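Local coordinates for porphyranase B (Zobellia galactanivorans, PDB 3JUU), which hydrolyses the (1->4) linkages of the sulfated red-algal polysaccharide porphyran, releasing mainly a sulfated disaccharide, as a jelly-roll enzyme of glycoside hydrolase family 16, at residues Ile146-Gly151 / Phe163-Asn168; Met121-Phe125 / Thr264-Asn268; Phe14-Pro20 / Phe217-Met222; Lys115-Thr119 / Glu261-Thr265; Asn170-Arg174 / Val226-Phe232. One frame throughout, in Å; residues are numbered along the deposited sequence.

Contact 1: residues Ile146-Gly151 / Phe163-Asn168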
# COMPACT_ATOMS: atom_id res chain seq x y z
N ILE A 146 2.38 -4.77 -0.29
CA ILE A 146 3.77 -4.73 0.07
C ILE A 146 3.84 -4.56 1.57
O ILE A 146 4.57 -5.30 2.29
CB ILE A 146 4.51 -3.60 -0.71
CG1 ILE A 146 4.31 -3.81 -2.17
CG2 ILE A 146 6.02 -3.49 -0.26
CD1 ILE A 146 4.54 -2.62 -2.97
N GLN A 147 3.06 -3.59 2.12
CA GLN A 147 2.94 -3.52 3.55
C GLN A 147 1.50 -3.12 3.91
O GLN A 147 0.92 -2.19 3.30
CB GLN A 147 3.94 -2.49 4.16
CG GLN A 147 3.72 -2.03 5.58
CD GLN A 147 3.84 -3.14 6.64
OE1 GLN A 147 3.52 -4.30 6.35
NE2 GLN A 147 4.31 -2.80 7.87
N GLU A 148 0.92 -3.81 4.87
CA GLU A 148 -0.35 -3.34 5.48
C GLU A 148 -0.11 -3.37 6.98
O GLU A 148 0.47 -4.31 7.51
CB GLU A 148 -1.54 -4.25 5.15
CG GLU A 148 -1.91 -4.20 3.68
CD GLU A 148 -3.04 -5.12 3.36
OE1 GLU A 148 -4.19 -4.70 3.68
OE2 GLU A 148 -2.75 -6.23 2.80
N SER A 149 -0.49 -2.29 7.64
CA SER A 149 -0.23 -2.16 9.08
C SER A 149 -1.45 -1.49 9.70
O SER A 149 -2.24 -0.86 8.97
CB SER A 149 1.05 -1.26 9.30
OG SER A 149 1.33 -1.28 10.72
N VAL A 150 -1.62 -1.65 11.01
CA VAL A 150 -2.42 -0.68 11.80
C VAL A 150 -1.55 -0.21 12.97
O VAL A 150 -0.54 -0.88 13.34
CB VAL A 150 -3.76 -1.31 12.35
CG1 VAL A 150 -4.67 -1.75 11.19
CG2 VAL A 150 -3.53 -2.49 13.39
N GLY A 151 -1.97 0.88 13.62
CA GLY A 151 -1.19 1.42 14.73
C GLY A 151 -1.78 1.01 16.08
O GLY A 151 -1.08 1.12 17.09
N PHE A 163 0.05 -7.43 14.57
CA PHE A 163 -0.10 -6.78 13.27
C PHE A 163 0.55 -5.39 13.19
O PHE A 163 0.84 -4.92 12.07
CB PHE A 163 -1.60 -6.71 12.86
CG PHE A 163 -1.84 -6.59 11.41
CD1 PHE A 163 -1.79 -7.75 10.61
CD2 PHE A 163 -2.11 -5.36 10.79
CE1 PHE A 163 -2.00 -7.68 9.24
CE2 PHE A 163 -2.33 -5.30 9.42
CZ PHE A 163 -2.26 -6.47 8.64
N ASP A 164 0.73 -4.74 14.33
CA ASP A 164 1.31 -3.40 14.41
C ASP A 164 2.85 -3.39 14.50
O ASP A 164 3.46 -2.31 14.69
CB ASP A 164 0.74 -2.68 15.67
CG ASP A 164 1.06 -3.40 17.02
OD1 ASP A 164 1.47 -4.58 17.03
OD2 ASP A 164 0.81 -2.77 18.07
N GLN A 165 3.48 -4.57 14.47
CA GLN A 165 4.94 -4.61 14.57
C GLN A 165 5.56 -5.56 13.54
O GLN A 165 6.64 -6.02 13.76
CB GLN A 165 5.39 -4.96 15.98
CG GLN A 165 4.76 -6.21 16.54
CD GLN A 165 5.05 -6.31 18.04
OE1 GLN A 165 4.83 -5.36 18.78
NE2 GLN A 165 5.62 -7.42 18.46
N THR A 166 4.87 -5.79 12.42
CA THR A 166 5.35 -6.69 11.41
C THR A 166 5.25 -6.03 10.01
O THR A 166 4.44 -5.12 9.78
CB THR A 166 4.56 -8.02 11.48
OG1 THR A 166 3.18 -7.69 11.60
CG2 THR A 166 4.88 -8.80 12.81
N MET A 167 6.04 -6.52 9.08
CA MET A 167 5.73 -6.29 7.66
C MET A 167 4.80 -7.42 7.21
O MET A 167 5.15 -8.60 7.22
CB MET A 167 7.02 -6.31 6.80
CG MET A 167 6.72 -5.92 5.34
SD MET A 167 8.35 -5.95 4.46
CE MET A 167 7.84 -5.71 2.78
N ASN A 168 3.59 -7.05 6.82
CA ASN A 168 2.54 -7.96 6.48
C ASN A 168 2.35 -7.79 4.99
O ASN A 168 1.84 -6.73 4.56
CB ASN A 168 1.26 -7.45 7.19
CG ASN A 168 1.42 -7.55 8.67
OD1 ASN A 168 1.77 -8.61 9.16
ND2 ASN A 168 1.27 -6.44 9.37
O HOH W 1 -0.53 -7.61 3.45
O HOH W 2 2.83 -3.41 11.24
O HOH W 3 2.16 0.13 14.03
O HOH W 4 -0.06 -0.53 19.06
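Glu148 N donates to Asn168 O (3.1 Å) where strands 147-150 and 166-168 come within 5.3 Å of each other, their N-to-C directions 128° apart, a strongly twisted antiparallel pairing. Side-chain amides complete what the backbones leave undone. Gln147 bends back at chi2, and its amide serves the partner strand twice: OE1 accepts from Asn168 N (2.8 Å) in the carbonyl plane, while NE2 gives a nearly straight bond to Thr166 O (3.0 Å). In return Asn168 ND2 reaches Glu148 O at 2.9 Å, almost along the C=O axis. The same nitrogen sits 3.4 Å above the centre of the Phe163 ring, whose CE2 approaches Glu148 O obliquely at 3.5 Å. This is the concave sheet of the GH16 jelly roll, and it is interrupted here by a classic beta bulge: Ile146 and Gln147 both face Phe125 on the neighbouring strand. The bulge precedes Glu148, the assigned proton donor, whose OE1 bonds to Tyr245. A water bonds to its OE2 and, weakly, to Asn168 O. Another water joins Ser149 OG, Phe163 O and Thr166 O. Beyond it, Asp164 CB packs on Val150 O at 3.2 Å, and its carboxylate forms a salt bridge with Lys196.

Contact 2: residues Met121-Phe125 / Thr264-Asn268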
# COMPACT_ATOMS: atom_id res chain seq x y z
N MET A 121 -6.82 2.69 12.22
CA MET A 121 -6.91 2.71 10.75
C MET A 121 -5.56 2.31 10.14
O MET A 121 -4.58 2.27 10.81
CB MET A 121 -7.36 4.11 10.25
CG MET A 121 -8.80 4.32 10.74
SD MET A 121 -9.51 5.94 10.28
CE MET A 121 -9.53 5.94 8.43
N SER A 122 -5.61 1.85 8.90
CA SER A 122 -4.45 1.23 8.27
C SER A 122 -3.38 2.22 7.81
O SER A 122 -3.60 3.49 7.74
CB SER A 122 -4.98 0.43 7.05
OG SER A 122 -5.26 1.33 5.96
N SER A 123 -2.20 1.67 7.52
CA SER A 123 -1.17 2.38 6.75
C SER A 123 -0.61 1.38 5.73
O SER A 123 -0.17 0.32 6.16
CB SER A 123 -0.03 2.75 7.68
OG SER A 123 -0.47 3.70 8.65
N THR A 124 -0.75 1.65 4.42
CA THR A 124 -0.55 0.60 3.44
C THR A 124 0.23 1.08 2.25
O THR A 124 0.27 2.32 1.92
CB THR A 124 -1.91 0.03 2.94
OG1 THR A 124 -2.60 1.02 2.16
CG2 THR A 124 -2.84 -0.43 4.14
N PHE A 125 0.80 0.11 1.54
CA PHE A 125 1.53 0.42 0.31
C PHE A 125 1.39 -0.86 -0.55
O PHE A 125 1.75 -1.96 -0.03
CB PHE A 125 3.01 0.60 0.66
CG PHE A 125 3.89 0.89 -0.53
CD1 PHE A 125 3.54 1.90 -1.48
CD2 PHE A 125 5.09 0.16 -0.75
CE1 PHE A 125 4.39 2.16 -2.58
CE2 PHE A 125 5.96 0.44 -1.85
CZ PHE A 125 5.61 1.39 -2.78
N THR A 264 -1.24 10.55 11.49
CA THR A 264 -0.74 10.73 10.15
C THR A 264 0.16 9.54 9.74
O THR A 264 1.04 9.19 10.48
CB THR A 264 0.05 12.03 10.00
OG1 THR A 264 -0.91 13.10 10.21
CG2 THR A 264 0.76 12.17 8.56
N THR A 265 -0.11 8.99 8.56
CA THR A 265 0.80 7.99 7.94
C THR A 265 1.69 8.83 7.03
O THR A 265 1.17 9.60 6.25
CB THR A 265 -0.05 6.98 7.10
OG1 THR A 265 -0.91 6.27 8.01
CG2 THR A 265 0.97 6.01 6.40
N THR A 266 3.00 8.74 7.19
CA THR A 266 3.90 9.62 6.42
C THR A 266 4.77 8.78 5.47
O THR A 266 5.37 7.81 5.93
CB THR A 266 4.82 10.36 7.41
OG1 THR A 266 4.02 11.10 8.39
CG2 THR A 266 5.80 11.31 6.63
N TYR A 267 4.78 9.13 4.19
CA TYR A 267 5.64 8.48 3.19
C TYR A 267 6.67 9.51 2.80
O TYR A 267 6.29 10.55 2.24
CB TYR A 267 4.84 8.08 1.97
CG TYR A 267 3.63 7.19 2.28
CD1 TYR A 267 3.69 5.79 2.04
CD2 TYR A 267 2.44 7.73 2.79
CE1 TYR A 267 2.54 4.98 2.31
CE2 TYR A 267 1.33 6.93 3.08
CZ TYR A 267 1.39 5.56 2.84
OH TYR A 267 0.31 4.75 3.10
N ASN A 268 7.95 9.28 3.14
CA ASN A 268 9.02 10.21 2.67
C ASN A 268 9.23 10.17 1.16
O ASN A 268 9.56 11.19 0.54
CB ASN A 268 10.34 10.01 3.43
CG ASN A 268 10.26 10.42 4.86
OD1 ASN A 268 9.42 11.26 5.24
ND2 ASN A 268 11.14 9.86 5.70
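The Tyr267 ring presents its hydroxyl edge to the backbone of Thr124, whose O lies near the ring plane, and its side chain also touches Met240 and Met114 from strands 237-242 and 108-115. This is a contact across the interior of the beta-sandwich. Strands 122-125 and 264-267 run only 20° from parallel, yet their axes are 8.2 Å apart, too far for backbone pairing, so side chains have to span the gap. Two do so: Thr265 and Tyr267 both set out toward the opposing strand at CB. Tyr267, with CG beside its backbone N (chi1 -55°), extends its full length to place OH 2.7 Å from Thr124 O. The hydroxyl donates this bond, arriving at a C=O...O angle of 139° and somewhat tilted from the carbonyl plane; ring atoms CE1 and CZ follow at 3.5 Å from the same oxygen. Thr124 itself points its CB away from Tyr267, and its OG1 bonds to Val241 O, on the active-site side of the strand where Glu148 lies close by. Ser122 likewise serves that side, binding Glu243, an assigned substrate-binding residue. The second bridge is a relay of hydroxyls in a buried setting. Because Asn117 N donates to Ser123 OG and Asn117 ND2 to Thr265 OG1, each oxygen has a backing partner. Thr265 CG2 packs 3.6 Å from Ser123 CB, and Thr265 OG1 donates a hydrogen bond to Ser123 OG at 2.7 Å.

Contact 3: residues Phe14-Pro20 / Phe217-Met222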
# COMPACT_ATOMS: atom_id res chain seq x y z
N PHE A 14 19.10 -0.87 -0.99
CA PHE A 14 19.47 -2.24 -0.68
C PHE A 14 20.67 -2.14 0.21
O PHE A 14 21.60 -1.35 -0.13
CB PHE A 14 19.87 -3.04 -1.94
CG PHE A 14 18.76 -3.27 -2.91
CD1 PHE A 14 17.62 -3.99 -2.51
CD2 PHE A 14 18.85 -2.81 -4.24
CE1 PHE A 14 16.61 -4.25 -3.43
CE2 PHE A 14 17.86 -3.08 -5.18
CZ PHE A 14 16.70 -3.76 -4.77
N LYS A 15 20.72 -2.92 1.30
CA LYS A 15 21.91 -3.00 2.15
C LYS A 15 23.02 -3.74 1.35
O LYS A 15 22.76 -4.30 0.27
CB LYS A 15 21.61 -3.84 3.42
CG LYS A 15 20.62 -3.20 4.42
CD LYS A 15 21.31 -2.05 5.11
CE LYS A 15 20.61 -1.64 6.42
NZ LYS A 15 19.41 -0.74 6.16
N PRO A 16 24.25 -3.72 1.87
CA PRO A 16 25.32 -4.37 1.10
C PRO A 16 25.06 -5.86 0.99
O PRO A 16 24.66 -6.52 1.98
CB PRO A 16 26.58 -4.10 1.96
CG PRO A 16 26.28 -2.77 2.76
CD PRO A 16 24.74 -2.98 3.06
N GLY A 17 25.21 -6.40 -0.21
CA GLY A 17 24.96 -7.78 -0.35
C GLY A 17 23.52 -8.20 -0.58
O GLY A 17 23.24 -9.38 -0.43
N GLU A 18 22.61 -7.26 -0.85
CA GLU A 18 21.18 -7.57 -1.04
C GLU A 18 20.59 -7.15 -2.35
O GLU A 18 19.42 -7.48 -2.63
CB GLU A 18 20.35 -6.81 0.03
CG GLU A 18 20.68 -7.17 1.45
CD GLU A 18 20.09 -8.53 1.88
OE1 GLU A 18 19.15 -9.05 1.26
OE2 GLU A 18 20.56 -9.07 2.84
N ASP A 19 21.34 -6.39 -3.17
CA ASP A 19 20.85 -5.99 -4.45
C ASP A 19 20.75 -7.23 -5.36
O ASP A 19 21.76 -7.90 -5.58
CB ASP A 19 21.76 -4.91 -5.03
CG ASP A 19 21.26 -4.32 -6.35
OD1 ASP A 19 21.83 -3.29 -6.76
OD2 ASP A 19 20.34 -4.82 -7.02
N PRO A 20 19.53 -7.54 -5.87
CA PRO A 20 19.34 -8.79 -6.58
C PRO A 20 19.67 -8.67 -8.04
O PRO A 20 19.54 -9.67 -8.77
CB PRO A 20 17.86 -9.09 -6.35
CG PRO A 20 17.26 -7.72 -6.35
CD PRO A 20 18.24 -6.86 -5.64
N PHE A 217 11.23 -6.98 0.42
CA PHE A 217 12.41 -6.45 1.14
C PHE A 217 11.94 -5.53 2.23
O PHE A 217 10.94 -4.75 2.07
CB PHE A 217 13.23 -5.57 0.18
CG PHE A 217 14.03 -6.38 -0.79
CD1 PHE A 217 15.39 -6.53 -0.57
CD2 PHE A 217 13.38 -7.03 -1.90
CE1 PHE A 217 16.16 -7.32 -1.43
CE2 PHE A 217 14.17 -7.78 -2.81
CZ PHE A 217 15.55 -7.94 -2.52
N LEU A 218 12.69 -5.54 3.31
CA LEU A 218 12.46 -4.63 4.48
C LEU A 218 13.76 -3.98 4.85
O LEU A 218 14.77 -4.68 5.08
CB LEU A 218 11.89 -5.41 5.70
CG LEU A 218 11.74 -4.62 6.99
CD1 LEU A 218 10.77 -3.34 6.75
CD2 LEU A 218 11.32 -5.56 8.19
N ASP A 219 13.78 -2.62 4.82
CA ASP A 219 14.98 -1.82 5.22
C ASP A 219 16.21 -2.32 4.43
O ASP A 219 17.28 -2.51 5.01
CB ASP A 219 15.19 -1.92 6.72
CG ASP A 219 14.00 -1.35 7.47
OD1 ASP A 219 13.45 -0.36 6.92
OD2 ASP A 219 13.68 -1.89 8.55
N GLY A 220 15.96 -2.61 3.16
CA GLY A 220 17.04 -2.93 2.24
C GLY A 220 17.52 -4.34 2.32
O GLY A 220 18.59 -4.68 1.77
N LYS A 221 16.75 -5.20 2.96
CA LYS A 221 17.12 -6.62 3.09
C LYS A 221 16.02 -7.56 2.61
O LYS A 221 14.85 -7.40 3.00
CB LYS A 221 17.42 -6.96 4.56
CG LYS A 221 18.69 -6.31 5.12
CD LYS A 221 18.79 -6.39 6.67
CE LYS A 221 18.00 -5.21 7.29
NZ LYS A 221 17.28 -5.41 8.62
N MET A 222 16.40 -8.58 1.83
CA MET A 222 15.39 -9.52 1.34
C MET A 222 14.78 -10.29 2.51
O MET A 222 15.54 -10.82 3.36
CB MET A 222 16.04 -10.54 0.40
CG MET A 222 15.01 -11.51 -0.13
SD MET A 222 15.78 -12.78 -1.17
CE MET A 222 14.43 -14.02 -1.33
O HOH W 5 18.29 -10.92 3.67
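Phe14 pushes the CD1-CE1 edge of its ring at one face of Phe217, an edge-to-face (T-shaped) pair with centroids 5.2 Å apart and planes at 62°. The other face of Phe217 rests on Met222 CA, while Pro20 CD lies 3.5 Å above the Phe14 ring near its rim. Tyr109 meets both rings from outside the two segments. Next along the chain, Lys15 folds over the beta hairpin: bends at chi2 (-73°) and chi4 curl it round so that NZ donates to Asp219 O (3.0 Å) from above the carbonyl plane. Its backbone N bonds to Gly220 O at 2.8 Å. Gly220 belongs to the type I' turn between strands 213-218 and 221-226; its phi is positive, and Phe14 and Lys15 approach it closely. Glu18 also bends at chi2, carrying CB and CG past Gly220 O and bringing OE1 to Met222 N (2.8 Å). That bond is straight at the hydrogen (174°), although the donor stands well above the carboxylate plane. Gly220 O, Asp219 O and Met222 N of the hairpin are thus bonded to Lys15 N, Lys15 NZ and Glu18 OE1, which implies that the N-terminal loop is fastened to the turn by polar bonds at its surface and by aromatic packing further in.

Contact 4: residues Lys115-Thr119 / Glu261-Thr265. With SO4 (sulfate ion), chain F.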
# COMPACT_ATOMS: atom_id res chain seq x y z
N LYS A 115 6.22 5.71 7.71
CA LYS A 115 5.96 5.51 9.13
C LYS A 115 4.45 5.43 9.30
O LYS A 115 3.69 6.29 8.77
CB LYS A 115 6.57 6.68 9.95
CG LYS A 115 6.13 6.66 11.39
CD LYS A 115 6.56 7.96 12.18
CE LYS A 115 7.96 8.03 12.52
NZ LYS A 115 8.12 9.42 13.15
N ALA A 116 3.99 4.40 9.99
CA ALA A 116 2.56 4.21 10.08
C ALA A 116 1.93 5.22 11.05
O ALA A 116 2.64 5.79 11.96
CB ALA A 116 2.21 2.74 10.56
N ASN A 117 0.63 5.45 10.87
CA ASN A 117 -0.14 6.17 11.92
C ASN A 117 -0.32 5.28 13.11
O ASN A 117 -0.30 4.08 12.99
CB ASN A 117 -1.45 6.78 11.39
CG ASN A 117 -2.51 5.74 11.08
OD1 ASN A 117 -3.02 5.07 11.99
ND2 ASN A 117 -2.89 5.63 9.82
N LYS A 118 -0.53 5.88 14.28
CA LYS A 118 -0.73 5.18 15.55
C LYS A 118 -2.24 5.03 15.94
O LYS A 118 -2.63 5.14 17.12
CB LYS A 118 -0.01 6.02 16.62
CG LYS A 118 0.18 5.26 17.92
CD LYS A 118 1.10 6.18 18.87
CE LYS A 118 1.27 5.44 20.18
NZ LYS A 118 2.04 6.23 21.17
N THR A 119 -3.08 4.78 14.95
CA THR A 119 -4.54 4.65 15.15
C THR A 119 -5.04 3.27 14.70
O THR A 119 -4.28 2.43 14.17
CB THR A 119 -5.39 5.69 14.35
OG1 THR A 119 -5.55 5.27 12.98
CG2 THR A 119 -4.73 7.09 14.36
N GLU A 261 0.41 14.23 14.35
CA GLU A 261 1.48 13.28 13.95
C GLU A 261 1.06 11.81 14.16
O GLU A 261 1.25 10.98 13.31
CB GLU A 261 2.74 13.57 14.77
CG GLU A 261 4.00 12.75 14.30
CD GLU A 261 4.49 13.04 12.82
OE1 GLU A 261 3.97 13.93 12.04
OE2 GLU A 261 5.46 12.33 12.44
N ASP A 262 0.50 11.51 15.31
CA ASP A 262 -0.00 10.15 15.62
C ASP A 262 -1.13 9.77 14.65
O ASP A 262 -1.22 8.57 14.30
CB ASP A 262 -0.58 10.05 16.99
CG ASP A 262 0.49 10.02 18.09
OD1 ASP A 262 1.68 9.96 17.75
OD2 ASP A 262 0.06 9.98 19.27
N ARG A 263 -1.93 10.74 14.16
CA ARG A 263 -3.01 10.38 13.17
C ARG A 263 -2.53 10.32 11.74
O ARG A 263 -3.33 10.01 10.86
CB ARG A 263 -4.18 11.41 13.28
CG ARG A 263 -4.93 11.12 14.59
CD ARG A 263 -6.14 12.13 14.81
NE ARG A 263 -5.66 13.54 14.93
CZ ARG A 263 -5.74 14.53 14.01
NH1 ARG A 263 -6.18 14.41 12.74
NH2 ARG A 263 -5.29 15.75 14.38
N THR A 264 -1.24 10.55 11.49
CA THR A 264 -0.74 10.73 10.15
C THR A 264 0.16 9.54 9.74
O THR A 264 1.04 9.19 10.48
CB THR A 264 0.05 12.03 10.00
OG1 THR A 264 -0.91 13.10 10.21
CG2 THR A 264 0.76 12.17 8.56
N THR A 265 -0.11 8.99 8.56
CA THR A 265 0.80 7.99 7.94
C THR A 265 1.69 8.83 7.03
O THR A 265 1.17 9.60 6.25
CB THR A 265 -0.05 6.98 7.10
OG1 THR A 265 -0.91 6.27 8.01
CG2 THR A 265 0.97 6.01 6.40
S SO4 F . -6.37 17.90 11.40
O1 SO4 F . -5.81 18.22 12.73
O2 SO4 F . -5.52 18.66 10.46
O3 SO4 F . -6.37 16.48 11.03
O4 SO4 F . -7.75 18.41 11.30
O HOH W 6 2.64 8.18 13.17
O HOH W 7 1.47 8.88 21.00
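A chi1 of 71° puts Asn117 CG between its own backbone N and carbonyl carbon, and chi2 (67°) then turns ND2 to Thr265 OG1, 2.8 Å away and moderately tilted from the amide plane. The same rotation leaves OD1 facing forward along the chain, where it accepts twice: from Thr119 N at 3.0 Å, in the carbonyl plane and on a lone pair, which makes an Asx turn, and from Thr119 OG1 (2.7 Å), which comes from above that plane. With the loop so shaped, Lys118 N donates a hydrogen bond to Asp262 O (2.8 Å), and Thr119 CG2 packs on Arg263 CA. Asp262 belongs to a short, weakly bonded helix leading into strand 264-276 of the sandwich. The side chains of Lys118 and Asp262 lie alongside each other, and a water joins NZ to OD2. Lys115 NZ and Glu261 OE2 are 4.0 Å apart, beyond a salt bridge. Arg263 heads away from the loop at CB; its NH1 binds Thr78 O and O3 of a sulfate (2.7 Å), probably a crystallisation ion, whose O1 takes NH2 (3.0 Å). Neutral bonds fix the buried turn; the charged pairs toward the surface are water-bridged or beyond salt-bridge distance and probably attract more weakly.

Contact 5: residues Asn170-Arg174 / Val226-Phe232. With SO4 (sulfate ion), chain G.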
# COMPACT_ATOMS: atom_id res chain seq x y z
N ASN A 170 1.31 -9.58 1.02
CA ASN A 170 0.32 -10.53 0.51
C ASN A 170 0.22 -10.52 -0.98
O ASN A 170 0.71 -9.59 -1.67
CB ASN A 170 -1.07 -10.27 1.17
CG ASN A 170 -1.88 -11.56 1.42
OD1 ASN A 170 -1.79 -12.51 0.64
ND2 ASN A 170 -2.71 -11.57 2.47
N THR A 171 -0.37 -11.58 -1.55
CA THR A 171 -0.61 -11.60 -3.03
C THR A 171 -1.98 -12.25 -3.18
O THR A 171 -2.25 -13.25 -2.54
CB THR A 171 0.49 -12.41 -3.85
OG1 THR A 171 0.57 -13.74 -3.30
CG2 THR A 171 1.99 -11.72 -3.75
N HIS A 172 -2.88 -11.65 -3.95
CA HIS A 172 -4.22 -12.15 -4.06
C HIS A 172 -4.58 -12.35 -5.51
O HIS A 172 -4.26 -11.49 -6.33
CB HIS A 172 -5.25 -11.13 -3.52
CG HIS A 172 -5.06 -10.79 -2.09
ND1 HIS A 172 -5.41 -11.67 -1.07
CD2 HIS A 172 -4.51 -9.71 -1.48
CE1 HIS A 172 -5.17 -11.10 0.09
NE2 HIS A 172 -4.62 -9.92 -0.12
N SER A 173 -5.35 -13.41 -5.76
CA SER A 173 -5.98 -13.60 -7.07
C SER A 173 -7.48 -13.77 -6.78
O SER A 173 -7.89 -14.62 -5.97
CB SER A 173 -5.41 -14.88 -7.72
OG SER A 173 -6.29 -15.26 -8.80
N ARG A 174 -8.32 -12.98 -7.43
CA ARG A 174 -9.78 -13.09 -7.24
C ARG A 174 -10.57 -12.54 -8.40
O ARG A 174 -9.94 -12.05 -9.39
CB ARG A 174 -10.24 -12.40 -5.96
CG ARG A 174 -9.86 -10.86 -5.91
CD ARG A 174 -10.48 -10.16 -4.67
NE ARG A 174 -10.11 -8.75 -4.69
CZ ARG A 174 -8.94 -8.28 -4.28
NH1 ARG A 174 -8.00 -9.09 -3.74
NH2 ARG A 174 -8.71 -7.00 -4.40
N VAL A 226 7.78 -15.09 -2.72
CA VAL A 226 6.45 -15.67 -2.74
C VAL A 226 6.05 -16.01 -4.18
O VAL A 226 6.26 -15.21 -5.08
CB VAL A 226 5.46 -14.65 -2.07
CG1 VAL A 226 4.07 -15.13 -2.27
CG2 VAL A 226 5.73 -14.61 -0.54
N THR A 227 5.44 -17.19 -4.43
CA THR A 227 4.86 -17.44 -5.70
C THR A 227 3.42 -16.99 -5.56
O THR A 227 2.70 -17.51 -4.74
CB THR A 227 4.88 -18.97 -5.99
OG1 THR A 227 6.28 -19.35 -6.10
CG2 THR A 227 4.18 -19.28 -7.29
N PRO A 228 2.99 -16.06 -6.41
CA PRO A 228 1.61 -15.64 -6.25
C PRO A 228 0.62 -16.72 -6.65
O PRO A 228 0.98 -17.66 -7.43
CB PRO A 228 1.55 -14.37 -7.16
CG PRO A 228 2.48 -14.63 -8.28
CD PRO A 228 3.66 -15.40 -7.55
N PRO A 229 -0.64 -16.59 -6.21
CA PRO A 229 -1.67 -17.64 -6.48
C PRO A 229 -2.07 -17.76 -7.96
O PRO A 229 -2.54 -18.83 -8.35
CB PRO A 229 -2.85 -17.25 -5.58
CG PRO A 229 -2.55 -15.88 -5.11
CD PRO A 229 -1.17 -15.46 -5.42
N ALA A 230 -1.77 -16.74 -8.77
CA ALA A 230 -2.04 -16.79 -10.23
C ALA A 230 -0.97 -15.95 -10.87
O ALA A 230 -0.30 -15.14 -10.18
CB ALA A 230 -3.47 -16.24 -10.56
N ASP A 231 -0.76 -16.09 -12.18
CA ASP A 231 0.24 -15.22 -12.84
C ASP A 231 -0.02 -13.70 -12.62
O ASP A 231 -1.11 -13.16 -12.90
CB ASP A 231 0.15 -15.40 -14.33
CG ASP A 231 0.65 -16.77 -14.81
OD1 ASP A 231 1.44 -17.40 -14.08
OD2 ASP A 231 0.22 -17.15 -15.95
N PHE A 232 0.99 -13.00 -12.15
CA PHE A 232 0.93 -11.52 -12.03
C PHE A 232 1.60 -10.92 -13.28
O PHE A 232 2.70 -10.41 -13.19
CB PHE A 232 1.62 -11.09 -10.73
CG PHE A 232 0.72 -11.20 -9.48
CD1 PHE A 232 -0.43 -12.01 -9.46
CD2 PHE A 232 1.03 -10.46 -8.33
CE1 PHE A 232 -1.27 -12.14 -8.31
CE2 PHE A 232 0.17 -10.57 -7.16
CZ PHE A 232 -1.02 -11.37 -7.18
S SO4 G . -11.95 -5.57 -5.62
O1 SO4 G . -12.47 -4.79 -4.56
O2 SO4 G . -10.55 -5.27 -5.90
O3 SO4 G . -12.24 -6.98 -5.31
O4 SO4 G . -12.51 -5.03 -6.84
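Thr171 and Phe232 typify a contact that is packing throughout, with no hydrogen bond across it: the loop 226-232, running from strand 221-226 to strand 237-242, is laid against one face of strand 170-174. Strand alternation decides which side chains take part, since Thr171 and Ser173 direct CB toward the loop and His172 directs it away. Phe232 comes in at the end of its ring, CZ lying 3.4 Å from His172 O in an oblique approach, while CE2 touches Thr171 CB (3.8 Å). Pro228 CB is centred 3.7 Å above one face of this ring, so the proline and the aromatic together form the body that Thr171 meets. Beside them, Pro229 brings CD to 3.2 Å from Thr171 OG1 and slides CG along the backbone to Ser173 N. Ala230 CB closes the line at 3.5 Å from Ser173 OG. Both hydroxyls are turned to polar partners on the next strand or the loop before it, Thr171 OG1 to Ser187 O and Ser173 OG to Glu183 O. In the jelly roll, strand 166-174 lies between strands 141-150 and 185-192, and its other face looks into the catalytic cleft. There His172 bonds through ND1 to Ser186 and touches Glu143, the assigned nucleophile. Arg174 reaches the same side fully extended from CG to NE. Its NH2 makes a salt bridge with Glu143 and also binds O2 of a sulfate ion, probably from the crystallisation liquor, whose O3 takes NE at 2.8 Å; Asn175 ND2 bonds to it too.

Overall arrangement
Contacts 1, 2 and 4 cluster, centres 7 to 12 Å apart, with contacts 1 and 2 nearer the chain's centre. Contacts 2 and 4 share Thr264 and Thr265 on strand 264-276, and contact 1 joins contact 2 through neighbouring strands 122-128 and 141-150. Contact 5 continues along strand 166-174 from contact 1, about 19 Å between centres, and lies across the chain's centre from contact 4, about 29 Å away. Contact 3 stands at the periphery, tying the N-terminal loop to a hairpin; Met167 of contact 1 packs against it. Along the chain, contacts 1 and 5 follow in series, both nested within contacts 2 and 4, so segments distant in sequence build the sandwich whose concave sheet carries the catalytic residues.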